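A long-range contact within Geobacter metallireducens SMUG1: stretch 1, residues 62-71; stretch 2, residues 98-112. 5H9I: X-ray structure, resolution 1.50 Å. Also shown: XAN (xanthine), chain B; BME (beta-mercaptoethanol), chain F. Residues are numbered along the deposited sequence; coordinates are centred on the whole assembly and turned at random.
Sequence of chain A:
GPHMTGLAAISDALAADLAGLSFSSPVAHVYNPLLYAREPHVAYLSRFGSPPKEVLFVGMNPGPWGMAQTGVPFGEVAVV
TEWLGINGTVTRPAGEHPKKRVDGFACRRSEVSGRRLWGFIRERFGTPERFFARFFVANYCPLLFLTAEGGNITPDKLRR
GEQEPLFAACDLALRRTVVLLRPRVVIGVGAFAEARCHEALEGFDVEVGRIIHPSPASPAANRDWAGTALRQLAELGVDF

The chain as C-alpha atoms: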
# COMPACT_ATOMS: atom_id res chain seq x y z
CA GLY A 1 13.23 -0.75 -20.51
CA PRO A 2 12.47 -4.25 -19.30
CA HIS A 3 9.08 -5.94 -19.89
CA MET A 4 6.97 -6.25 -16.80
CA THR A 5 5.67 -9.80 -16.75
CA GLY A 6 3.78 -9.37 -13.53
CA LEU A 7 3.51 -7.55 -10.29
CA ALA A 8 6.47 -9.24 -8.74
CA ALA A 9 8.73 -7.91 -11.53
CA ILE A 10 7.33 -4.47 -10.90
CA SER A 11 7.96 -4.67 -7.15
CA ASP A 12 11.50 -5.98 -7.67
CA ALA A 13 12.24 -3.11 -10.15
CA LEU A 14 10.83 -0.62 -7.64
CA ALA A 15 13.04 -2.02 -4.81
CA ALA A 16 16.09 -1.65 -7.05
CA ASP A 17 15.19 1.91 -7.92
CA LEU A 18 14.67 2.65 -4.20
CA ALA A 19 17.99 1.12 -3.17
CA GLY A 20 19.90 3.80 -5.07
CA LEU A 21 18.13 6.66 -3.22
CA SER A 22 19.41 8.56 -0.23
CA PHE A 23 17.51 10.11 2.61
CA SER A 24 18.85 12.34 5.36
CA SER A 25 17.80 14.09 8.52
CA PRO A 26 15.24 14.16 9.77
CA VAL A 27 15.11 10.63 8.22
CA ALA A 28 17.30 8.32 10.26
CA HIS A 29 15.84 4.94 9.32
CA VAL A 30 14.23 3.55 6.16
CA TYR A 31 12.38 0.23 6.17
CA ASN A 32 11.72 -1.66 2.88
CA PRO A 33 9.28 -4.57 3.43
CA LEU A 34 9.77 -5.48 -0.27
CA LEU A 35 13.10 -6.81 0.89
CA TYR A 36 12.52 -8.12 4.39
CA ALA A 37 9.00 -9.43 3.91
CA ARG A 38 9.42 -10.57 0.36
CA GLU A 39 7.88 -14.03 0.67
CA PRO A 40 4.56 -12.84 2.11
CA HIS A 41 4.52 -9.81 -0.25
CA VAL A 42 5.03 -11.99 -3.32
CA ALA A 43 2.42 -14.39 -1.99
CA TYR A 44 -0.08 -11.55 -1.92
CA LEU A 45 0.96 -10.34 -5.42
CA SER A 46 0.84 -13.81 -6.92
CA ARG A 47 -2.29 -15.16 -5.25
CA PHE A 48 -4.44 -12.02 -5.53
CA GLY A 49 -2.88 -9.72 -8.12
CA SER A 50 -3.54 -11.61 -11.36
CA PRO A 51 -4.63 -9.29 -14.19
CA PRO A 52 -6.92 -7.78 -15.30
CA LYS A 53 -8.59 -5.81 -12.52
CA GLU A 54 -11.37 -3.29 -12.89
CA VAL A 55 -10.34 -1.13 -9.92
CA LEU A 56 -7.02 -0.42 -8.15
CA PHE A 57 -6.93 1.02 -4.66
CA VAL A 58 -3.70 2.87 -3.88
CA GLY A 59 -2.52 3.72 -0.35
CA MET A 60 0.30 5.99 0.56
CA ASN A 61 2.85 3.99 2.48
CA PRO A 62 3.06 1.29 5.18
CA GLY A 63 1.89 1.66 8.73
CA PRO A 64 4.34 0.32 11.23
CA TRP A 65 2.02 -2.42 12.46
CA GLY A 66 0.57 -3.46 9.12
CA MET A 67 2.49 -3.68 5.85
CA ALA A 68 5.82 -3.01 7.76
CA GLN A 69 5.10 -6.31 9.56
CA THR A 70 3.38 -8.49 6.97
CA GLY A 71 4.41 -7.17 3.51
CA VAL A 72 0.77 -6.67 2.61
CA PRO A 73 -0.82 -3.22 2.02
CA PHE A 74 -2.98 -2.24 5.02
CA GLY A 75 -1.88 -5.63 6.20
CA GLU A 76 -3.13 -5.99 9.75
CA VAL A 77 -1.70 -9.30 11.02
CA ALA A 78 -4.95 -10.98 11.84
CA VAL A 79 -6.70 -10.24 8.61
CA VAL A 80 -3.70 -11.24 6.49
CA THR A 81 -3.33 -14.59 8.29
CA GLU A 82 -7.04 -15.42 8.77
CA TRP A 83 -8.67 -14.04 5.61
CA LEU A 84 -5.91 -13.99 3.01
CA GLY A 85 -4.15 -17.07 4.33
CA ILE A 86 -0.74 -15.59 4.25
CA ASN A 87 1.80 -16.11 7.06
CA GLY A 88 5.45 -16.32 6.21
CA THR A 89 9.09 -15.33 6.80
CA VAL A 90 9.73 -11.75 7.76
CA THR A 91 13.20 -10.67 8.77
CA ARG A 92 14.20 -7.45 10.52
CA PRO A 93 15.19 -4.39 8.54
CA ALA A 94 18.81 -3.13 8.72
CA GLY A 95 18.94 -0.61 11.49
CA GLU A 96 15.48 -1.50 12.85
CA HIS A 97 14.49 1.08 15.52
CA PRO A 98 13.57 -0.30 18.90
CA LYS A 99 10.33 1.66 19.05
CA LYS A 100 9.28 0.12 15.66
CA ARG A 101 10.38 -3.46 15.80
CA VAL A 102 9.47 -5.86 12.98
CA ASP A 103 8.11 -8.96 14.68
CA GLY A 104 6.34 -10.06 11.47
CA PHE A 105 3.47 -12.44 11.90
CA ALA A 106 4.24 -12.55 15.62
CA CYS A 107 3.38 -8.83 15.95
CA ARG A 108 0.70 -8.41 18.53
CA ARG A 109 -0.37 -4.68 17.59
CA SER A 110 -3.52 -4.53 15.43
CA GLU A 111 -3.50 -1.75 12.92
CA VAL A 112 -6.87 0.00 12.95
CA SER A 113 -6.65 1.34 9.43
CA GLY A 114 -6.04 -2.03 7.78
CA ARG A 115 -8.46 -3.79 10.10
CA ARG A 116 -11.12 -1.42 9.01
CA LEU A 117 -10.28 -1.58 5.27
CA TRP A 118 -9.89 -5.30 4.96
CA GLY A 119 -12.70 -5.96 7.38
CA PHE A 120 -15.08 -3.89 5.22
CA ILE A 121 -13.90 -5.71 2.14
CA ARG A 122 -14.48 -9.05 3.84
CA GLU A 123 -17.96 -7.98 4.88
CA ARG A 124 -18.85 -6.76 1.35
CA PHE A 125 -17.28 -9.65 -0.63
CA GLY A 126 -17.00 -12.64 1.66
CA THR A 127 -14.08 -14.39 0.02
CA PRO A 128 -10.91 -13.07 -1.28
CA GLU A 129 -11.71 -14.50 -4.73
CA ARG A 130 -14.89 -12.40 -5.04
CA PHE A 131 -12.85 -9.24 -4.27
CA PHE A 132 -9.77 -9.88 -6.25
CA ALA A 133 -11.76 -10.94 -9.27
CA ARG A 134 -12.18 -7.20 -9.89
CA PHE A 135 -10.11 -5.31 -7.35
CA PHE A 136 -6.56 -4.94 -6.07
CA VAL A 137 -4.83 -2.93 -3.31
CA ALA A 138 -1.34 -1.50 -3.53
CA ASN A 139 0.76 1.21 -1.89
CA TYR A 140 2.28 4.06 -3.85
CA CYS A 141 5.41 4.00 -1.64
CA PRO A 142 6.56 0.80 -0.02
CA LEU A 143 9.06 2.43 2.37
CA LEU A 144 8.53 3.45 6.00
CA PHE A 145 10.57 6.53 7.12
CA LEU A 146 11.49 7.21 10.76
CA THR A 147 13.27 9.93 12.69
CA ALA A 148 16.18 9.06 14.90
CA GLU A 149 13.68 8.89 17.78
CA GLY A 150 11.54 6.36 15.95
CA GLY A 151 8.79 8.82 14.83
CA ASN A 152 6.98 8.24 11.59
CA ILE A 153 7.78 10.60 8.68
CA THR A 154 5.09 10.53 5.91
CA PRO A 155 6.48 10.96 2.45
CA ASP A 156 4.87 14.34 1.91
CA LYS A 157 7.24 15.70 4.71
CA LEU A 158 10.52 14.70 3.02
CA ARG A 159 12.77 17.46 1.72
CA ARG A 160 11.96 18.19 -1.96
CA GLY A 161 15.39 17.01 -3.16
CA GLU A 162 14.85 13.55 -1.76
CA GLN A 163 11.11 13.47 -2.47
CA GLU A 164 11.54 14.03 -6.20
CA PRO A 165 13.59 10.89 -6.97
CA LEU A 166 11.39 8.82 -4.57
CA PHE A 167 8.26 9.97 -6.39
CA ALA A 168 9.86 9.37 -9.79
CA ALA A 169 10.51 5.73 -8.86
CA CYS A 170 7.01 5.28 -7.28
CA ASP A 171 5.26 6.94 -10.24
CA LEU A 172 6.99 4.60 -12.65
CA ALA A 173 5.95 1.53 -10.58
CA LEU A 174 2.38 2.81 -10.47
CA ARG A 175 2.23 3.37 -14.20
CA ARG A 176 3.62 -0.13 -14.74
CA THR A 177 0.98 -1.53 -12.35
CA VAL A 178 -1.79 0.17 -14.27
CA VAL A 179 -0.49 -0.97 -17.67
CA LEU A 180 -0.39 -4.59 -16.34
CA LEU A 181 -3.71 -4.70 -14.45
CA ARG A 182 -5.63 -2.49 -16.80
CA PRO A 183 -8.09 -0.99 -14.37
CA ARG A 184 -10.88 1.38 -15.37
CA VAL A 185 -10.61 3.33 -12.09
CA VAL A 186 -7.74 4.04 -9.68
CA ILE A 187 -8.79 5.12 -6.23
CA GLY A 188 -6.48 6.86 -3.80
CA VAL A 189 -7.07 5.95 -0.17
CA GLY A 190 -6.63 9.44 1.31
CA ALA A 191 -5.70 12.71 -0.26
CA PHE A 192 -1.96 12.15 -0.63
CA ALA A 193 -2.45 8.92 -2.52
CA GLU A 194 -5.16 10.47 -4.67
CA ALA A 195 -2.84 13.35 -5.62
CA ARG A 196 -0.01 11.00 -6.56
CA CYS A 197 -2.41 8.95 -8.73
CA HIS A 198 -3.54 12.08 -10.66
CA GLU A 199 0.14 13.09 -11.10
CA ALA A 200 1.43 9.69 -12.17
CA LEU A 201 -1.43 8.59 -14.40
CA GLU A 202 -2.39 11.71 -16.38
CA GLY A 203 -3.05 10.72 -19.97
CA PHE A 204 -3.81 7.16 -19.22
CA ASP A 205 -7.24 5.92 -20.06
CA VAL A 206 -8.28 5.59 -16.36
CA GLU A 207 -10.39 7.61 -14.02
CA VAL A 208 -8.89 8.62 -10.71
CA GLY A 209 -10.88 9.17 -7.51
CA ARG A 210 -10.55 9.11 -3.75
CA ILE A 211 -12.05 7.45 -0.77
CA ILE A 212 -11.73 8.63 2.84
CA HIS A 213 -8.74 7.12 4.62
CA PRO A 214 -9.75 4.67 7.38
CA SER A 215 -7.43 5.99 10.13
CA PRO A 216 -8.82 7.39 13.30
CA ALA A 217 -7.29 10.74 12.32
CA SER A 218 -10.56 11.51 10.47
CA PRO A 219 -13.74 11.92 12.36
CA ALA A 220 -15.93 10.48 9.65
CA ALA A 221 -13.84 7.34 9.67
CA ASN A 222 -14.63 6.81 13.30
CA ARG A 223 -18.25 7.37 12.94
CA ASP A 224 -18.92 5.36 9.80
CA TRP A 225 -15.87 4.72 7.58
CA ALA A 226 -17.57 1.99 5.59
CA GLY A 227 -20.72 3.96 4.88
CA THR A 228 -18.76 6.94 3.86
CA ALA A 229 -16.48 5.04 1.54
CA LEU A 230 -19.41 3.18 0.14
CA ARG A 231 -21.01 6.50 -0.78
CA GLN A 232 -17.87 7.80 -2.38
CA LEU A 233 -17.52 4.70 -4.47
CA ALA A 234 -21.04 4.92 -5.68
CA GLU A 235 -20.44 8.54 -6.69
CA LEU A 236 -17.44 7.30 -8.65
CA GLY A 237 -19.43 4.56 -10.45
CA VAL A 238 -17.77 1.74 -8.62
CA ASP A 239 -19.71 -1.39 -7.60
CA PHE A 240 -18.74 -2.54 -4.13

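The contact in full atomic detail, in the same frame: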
# COMPACT_ATOMS: atom_id res chain seq x y z
N PRO A 62 3.42 2.19 4.08
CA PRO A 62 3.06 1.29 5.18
C PRO A 62 2.83 1.91 6.52
O PRO A 62 3.46 2.96 6.85
CB PRO A 62 4.31 0.43 5.30
CG PRO A 62 4.87 0.34 3.87
CD PRO A 62 4.65 1.77 3.39
N GLY A 63 1.92 1.34 7.30
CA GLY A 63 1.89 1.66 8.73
C GLY A 63 2.83 0.70 9.38
O GLY A 63 3.10 -0.44 8.96
N PRO A 64 3.41 1.17 10.49
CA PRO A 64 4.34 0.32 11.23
C PRO A 64 3.86 -1.02 11.68
O PRO A 64 4.67 -1.96 11.85
CB PRO A 64 4.69 1.23 12.47
CG PRO A 64 3.46 2.07 12.58
CD PRO A 64 3.15 2.44 11.16
N TRP A 65 2.55 -1.21 11.92
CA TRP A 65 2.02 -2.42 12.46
C TRP A 65 1.25 -3.28 11.45
O TRP A 65 0.80 -4.36 11.78
CB TRP A 65 1.10 -2.18 13.71
CG TRP A 65 1.60 -1.11 14.66
CD1 TRP A 65 0.93 0.02 15.06
CD2 TRP A 65 2.89 -1.03 15.23
NE1 TRP A 65 1.74 0.79 15.85
CE2 TRP A 65 2.93 0.14 16.01
CE3 TRP A 65 3.96 -1.89 15.23
CZ2 TRP A 65 4.04 0.52 16.73
CZ3 TRP A 65 5.12 -1.48 15.95
CH2 TRP A 65 5.09 -0.29 16.68
N GLY A 66 1.31 -2.79 10.20
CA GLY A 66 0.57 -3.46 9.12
C GLY A 66 1.52 -3.97 8.07
O GLY A 66 2.21 -4.96 8.29
N MET A 67 1.62 -3.22 6.97
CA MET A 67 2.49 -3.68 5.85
C MET A 67 3.99 -3.79 6.32
O MET A 67 4.72 -4.61 5.83
CB MET A 67 2.39 -2.77 4.62
CG MET A 67 3.29 -3.24 3.57
SD MET A 67 2.87 -2.54 1.97
CE MET A 67 4.19 -3.14 0.91
N ALA A 68 4.38 -2.93 7.30
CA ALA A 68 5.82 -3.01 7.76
C ALA A 68 6.05 -4.30 8.44
O ALA A 68 7.25 -4.65 8.67
CB ALA A 68 6.14 -1.84 8.64
N GLN A 69 5.03 -5.03 8.91
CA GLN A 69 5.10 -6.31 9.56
C GLN A 69 4.86 -7.48 8.63
O GLN A 69 5.47 -8.56 8.75
CB GLN A 69 4.19 -6.44 10.77
CG GLN A 69 4.29 -5.32 11.78
CD GLN A 69 5.59 -5.36 12.63
OE1 GLN A 69 6.06 -6.46 12.90
NE2 GLN A 69 6.12 -4.26 12.94
N THR A 70 3.88 -7.33 7.71
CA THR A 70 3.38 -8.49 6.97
C THR A 70 3.77 -8.45 5.52
O THR A 70 3.55 -9.46 4.79
CB THR A 70 1.82 -8.51 7.10
OG1 THR A 70 1.29 -7.37 6.46
CG2 THR A 70 1.34 -8.74 8.48
N GLY A 71 4.16 -7.31 4.95
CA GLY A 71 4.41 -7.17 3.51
C GLY A 71 3.15 -6.94 2.69
O GLY A 71 3.33 -6.81 1.47
N PRO A 98 14.27 0.43 17.89
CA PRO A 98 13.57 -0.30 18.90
C PRO A 98 12.15 0.05 19.21
O PRO A 98 11.50 -0.75 19.79
CB PRO A 98 14.41 -0.03 20.23
CG PRO A 98 15.47 0.85 19.81
CD PRO A 98 15.51 1.10 18.34
N LYS A 99 11.70 1.25 18.81
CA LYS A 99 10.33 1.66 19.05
C LYS A 99 9.41 1.17 17.90
O LYS A 99 8.23 1.27 18.03
CB LYS A 99 10.24 3.16 19.09
CG LYS A 99 10.71 3.74 20.40
CD LYS A 99 10.67 5.23 20.25
CE LYS A 99 11.33 5.89 21.45
NZ LYS A 99 11.15 7.32 21.24
N LYS A 100 10.00 0.52 16.96
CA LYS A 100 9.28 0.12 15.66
C LYS A 100 9.81 -1.21 15.21
O LYS A 100 10.32 -1.34 14.10
CB LYS A 100 9.41 1.21 14.66
CG LYS A 100 8.80 2.52 15.04
CD LYS A 100 7.29 2.48 15.10
CE LYS A 100 6.60 3.78 15.47
NZ LYS A 100 6.79 4.82 14.48
N ARG A 101 9.87 -2.17 16.07
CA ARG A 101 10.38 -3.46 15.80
C ARG A 101 9.47 -4.23 14.78
O ARG A 101 8.27 -4.04 14.80
CB ARG A 101 10.41 -4.26 17.05
CG ARG A 101 11.43 -3.70 18.07
CD ARG A 101 11.28 -4.48 19.35
NE ARG A 101 11.67 -5.89 19.19
CZ ARG A 101 10.86 -6.96 19.35
NH1 ARG A 101 9.57 -6.82 19.66
NH2 ARG A 101 11.36 -8.18 19.21
N VAL A 102 10.13 -5.02 13.99
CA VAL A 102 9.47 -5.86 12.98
C VAL A 102 9.44 -7.29 13.50
O VAL A 102 10.43 -8.02 13.34
CB VAL A 102 10.11 -5.72 11.62
CG1 VAL A 102 9.49 -6.65 10.60
CG2 VAL A 102 10.07 -4.31 11.13
N ASP A 103 8.35 -7.61 14.20
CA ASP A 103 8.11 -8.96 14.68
C ASP A 103 7.38 -9.87 13.64
O ASP A 103 7.17 -11.06 13.85
CB ASP A 103 7.36 -8.97 15.98
CG ASP A 103 8.15 -8.31 17.12
OD1 ASP A 103 9.39 -8.30 16.99
OD2 ASP A 103 7.55 -7.72 18.02
N GLY A 104 7.01 -9.28 12.52
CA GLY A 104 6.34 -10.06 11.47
C GLY A 104 4.99 -10.57 11.91
O GLY A 104 4.23 -9.86 12.54
N PHE A 105 4.73 -11.81 11.55
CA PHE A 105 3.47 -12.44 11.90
C PHE A 105 3.27 -12.73 13.39
O PHE A 105 2.19 -13.08 13.81
CB PHE A 105 3.22 -13.59 10.97
CG PHE A 105 2.90 -13.13 9.55
CD1 PHE A 105 3.89 -12.91 8.63
CD2 PHE A 105 1.62 -12.88 9.22
CE1 PHE A 105 3.60 -12.44 7.33
CE2 PHE A 105 1.31 -12.37 7.93
CZ PHE A 105 2.30 -12.18 7.02
N ALA A 106 4.34 -12.50 14.16
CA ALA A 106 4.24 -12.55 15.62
C ALA A 106 3.89 -11.21 16.20
O ALA A 106 3.70 -11.14 17.41
CB ALA A 106 5.55 -13.06 16.20
N CYS A 107 3.77 -10.10 15.42
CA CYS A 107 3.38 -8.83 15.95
C CYS A 107 1.99 -8.94 16.52
O CYS A 107 1.07 -9.49 15.91
CB CYS A 107 3.47 -7.67 14.92
SG CYS A 107 2.93 -6.05 15.36
N ARG A 108 1.90 -8.42 17.72
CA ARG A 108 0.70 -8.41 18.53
C ARG A 108 -0.07 -7.03 18.46
O ARG A 108 -1.10 -6.98 19.10
CB ARG A 108 1.11 -8.73 20.00
N ARG A 109 0.38 -5.94 17.80
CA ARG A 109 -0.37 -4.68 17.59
C ARG A 109 -1.30 -4.98 16.38
O ARG A 109 -0.85 -5.68 15.44
CB ARG A 109 0.53 -3.57 17.15
CG ARG A 109 1.54 -3.05 18.15
CD ARG A 109 0.93 -2.04 19.13
NE ARG A 109 2.06 -1.67 19.98
CZ ARG A 109 2.48 -2.35 21.05
NH1 ARG A 109 3.54 -1.92 21.72
NH2 ARG A 109 1.84 -3.44 21.49
N SER A 110 -2.56 -4.61 16.54
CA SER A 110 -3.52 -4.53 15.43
C SER A 110 -3.60 -3.15 14.82
O SER A 110 -4.02 -2.14 15.46
CB SER A 110 -4.88 -4.99 15.85
OG SER A 110 -5.86 -4.79 14.89
N GLU A 111 -3.33 -3.01 13.57
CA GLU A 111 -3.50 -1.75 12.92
C GLU A 111 -4.96 -1.46 12.63
O GLU A 111 -5.60 -2.26 11.92
CB GLU A 111 -2.74 -1.73 11.57
CG GLU A 111 -2.85 -0.38 10.89
CD GLU A 111 -2.34 -0.43 9.46
OE1 GLU A 111 -3.12 -0.42 8.51
OE2 GLU A 111 -1.07 -0.45 9.30
N VAL A 112 -5.50 -0.32 13.12
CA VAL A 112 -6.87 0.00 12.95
C VAL A 112 -7.24 0.20 11.47
O VAL A 112 -8.28 -0.28 11.00
CB VAL A 112 -7.32 1.26 13.78
CG1 VAL A 112 -8.78 1.61 13.62
CG2 VAL A 112 -7.02 0.91 15.27
N9 XAN B . -2.14 1.92 7.04
C4 XAN B . -1.69 1.75 5.83
N3 XAN B . -1.19 0.72 5.15
C2 XAN B . -0.83 0.88 3.96
O2 XAN B . -0.33 -0.05 3.38
N1 XAN B . -0.98 2.03 3.29
C6 XAN B . -1.49 3.10 3.82
O6 XAN B . -1.58 4.18 3.23
C5 XAN B . -1.84 3.02 5.17
N7 XAN B . -2.36 3.88 6.03
C8 XAN B . -2.55 3.21 7.16
C1 BME F . 7.26 -14.05 11.69
C2 BME F . 8.77 -14.13 11.71
O1 BME F . 6.85 -13.59 10.43
S2 BME F . 9.43 -14.83 10.28
O HOH W 1 0.11 -0.86 6.89
O HOH W 2 7.38 -0.62 12.63
O HOH W 3 -1.39 -5.50 12.71
O HOH W 4 0.30 0.47 11.52

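The most unusual feature of this contact is that one side chain, that of Gln69, supplies every direct hydrogen bond across it. Its carboxamide lies against the backbone of the second stretch: NE2 donates to Arg101 O (2.9 Å, N-H...O angle 163°), while OE1 faces two successive amides, Asp103 N at 2.9 Å and Gly104 N at 3.0 Å. Angles of 119° and 134° make both of these weak, as expected when one oxygen sits between neighbouring N-H groups. The second amide proton is also used, since NE2 donates to Pro64 O (2.9 Å, 167°), tying the side chain back to the turn that precedes its helix. The backbones come closest here, with 4.4 Å between the CA atoms of Gln69 and Gly104. Gln69 O finds no conventional partner, but Gly104 CA approaches it at 3.2 Å with an angle at hydrogen of 162°, a CA-H...O contact.

Trp65 contributes the largest covered area, 142 Å². Arg109 crosses one face of its indole: Arg109 CG lies 4.0 Å from the five-membered-ring centroid, 19° off the normal, a CH-pi geometry. The charge matters less, because Arg109 CZ is 5.6 Å from the six-membered-ring centroid, at most a weak attraction. At the ring edge, Trp65 CH2 meets Lys99 O at 3.8 Å. A second CH-pi contact places Thr70 CG2 4.1 Å from the Phe105 ring centroid, over the face.

Glu111 packs directly on the glycines of the first stretch, with OE2 3.4 Å from Gly66 CA, but its hydrogen-bonding links to that stretch all pass through water. One water donates to Glu111 OE2 (2.7 Å from its O) and accepts from Gly63 N (2.9 Å), Met67 N (2.8 Å) and xanthine N3 (2.7 Å); xanthine N9 donates to Glu111 OE1 (2.9 Å). Glycine leaves room for this carboxylate: ideal CB atoms on Gly63 and Gly66 would fall 2.5 and 2.3 Å from Glu111 OE2, both clashes.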